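Local structure of sensor protein (Geobacter sulfurreducens, 3H7M) at residues Gln75-Ser78 against Lys82-Arg85. The protein probably phosphorylates itself on histidine in response to a signal, as a membrane sensor kinase; this chain is its sensor domain, resembling periplasmic binding proteins. Residues are numbered along the deposited sequence; the frame is centred on the assembly and turned at random.
Sequences QGIS and KRAR. With NA (sodium ion), chain B.
R83 reaches from helix 81-84 to the end of strand 73-78 and hydrogen-bonds the backbone carbonyl of S78, NH1 to O 2.6 Å, with an N-H...O angle of 158°. The oxygen lies at the edge of the guanidinium, near its plane, whereas the donor is tilted 29° from the carbonyl plane. With CG anti to its own carbonyl carbon (chi1 -74°), the arginine runs extended from CG to NE, which carries the guanidinium across to S78; the CA atoms of S78 and R83 stay 8.6 Å apart. Water 1 adds a second link, accepting from S78 N at 3.0 Å and from R83 NH1 at 3.1 Å; it bridges two donors that do not bond each other. R83 probably corresponds to the arginine that grips the ligand carboxylate in amino-acid-binding relatives of this fold.

Aliphatic carbons also touch the guanidinium: I77 CG1 approaches R83 NH1 to 3.5 Å and CD1 lies over one guanidinium face, while S78 CB sits 3.3 Å from NH1. A leucine in place of R83 would probably leave the S78 carbonyl and water 1 without this donor.

On the helix, A84 O binds the sodium ion at 2.8 Å, with D88 and Q199 as further ligands. I77 pairs through its backbone with G194 of strand 181-198, and R83 packs on F89 of strand 87-103 and on I127 and E130 of helix 127-133.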
# COMPACT_ATOMS: atom_id res chain seq x y z
N GLN A 75 4.82 6.05 -5.33
CA GLN A 75 4.42 6.89 -4.20
C GLN A 75 4.07 6.15 -2.94
O GLN A 75 4.07 6.73 -1.86
CB GLN A 75 3.23 7.79 -4.58
CG GLN A 75 2.23 7.17 -5.55
CD GLN A 75 0.93 7.96 -5.69
OE1 GLN A 75 0.92 9.19 -5.63
NE2 GLN A 75 -0.17 7.24 -5.88
N GLY A 76 3.78 4.87 -3.05
CA GLY A 76 3.40 4.12 -1.87
C GLY A 76 3.85 2.68 -1.83
O GLY A 76 3.16 1.79 -2.33
N ILE A 77 5.00 2.44 -1.23
CA ILE A 77 5.50 1.10 -1.16
C ILE A 77 6.14 0.84 0.19
O ILE A 77 6.82 1.70 0.76
CB ILE A 77 6.50 0.83 -2.27
CG1 ILE A 77 7.06 -0.58 -2.13
CG2 ILE A 77 7.60 1.86 -2.23
CD1 ILE A 77 7.94 -1.00 -3.29
N SER A 78 5.88 -0.36 0.71
CA SER A 78 6.39 -0.78 2.00
C SER A 78 7.86 -1.17 1.90
O SER A 78 8.29 -1.79 0.93
CB SER A 78 5.57 -1.96 2.52
OG SER A 78 4.32 -1.53 3.03
N LYS A 82 14.77 -7.30 1.18
CA LYS A 82 14.83 -7.80 -0.19
C LYS A 82 14.52 -6.66 -1.15
O LYS A 82 15.05 -6.59 -2.27
CB LYS A 82 13.79 -8.91 -0.41
CG LYS A 82 14.36 -10.31 -0.58
CD LYS A 82 13.27 -11.30 -0.99
CE LYS A 82 13.73 -12.76 -0.90
NZ LYS A 82 14.84 -13.13 -1.82
N ARG A 83 13.64 -5.77 -0.70
CA ARG A 83 13.22 -4.64 -1.51
C ARG A 83 14.26 -3.53 -1.60
O ARG A 83 14.51 -3.02 -2.69
CB ARG A 83 11.90 -4.08 -0.97
CG ARG A 83 10.67 -4.95 -1.27
CD ARG A 83 9.38 -4.30 -0.75
NE ARG A 83 8.17 -5.04 -1.12
CZ ARG A 83 6.93 -4.64 -0.86
NH1 ARG A 83 6.71 -3.49 -0.22
NH2 ARG A 83 5.90 -5.38 -1.24
N ALA A 84 14.87 -3.16 -0.48
CA ALA A 84 15.89 -2.12 -0.49
C ALA A 84 17.05 -2.49 -1.43
O ALA A 84 17.69 -1.61 -2.01
CB ALA A 84 16.40 -1.89 0.93
N ARG A 85 17.30 -3.79 -1.58
CA ARG A 85 18.37 -4.28 -2.43
C ARG A 85 18.21 -3.98 -3.92
O ARG A 85 19.08 -4.33 -4.72
CB ARG A 85 18.54 -5.79 -2.26
CG ARG A 85 19.51 -6.21 -1.18
CD ARG A 85 19.94 -7.66 -1.34
NE ARG A 85 19.05 -8.60 -0.68
CZ ARG A 85 18.90 -8.67 0.64
NH1 ARG A 85 19.59 -7.86 1.44
NH2 ARG A 85 18.07 -9.57 1.17
NA NA B . 18.63 0.93 -1.53
O HOH W 1 3.90 -2.23 -0.44
O HOH W 2 21.25 -0.50 -1.68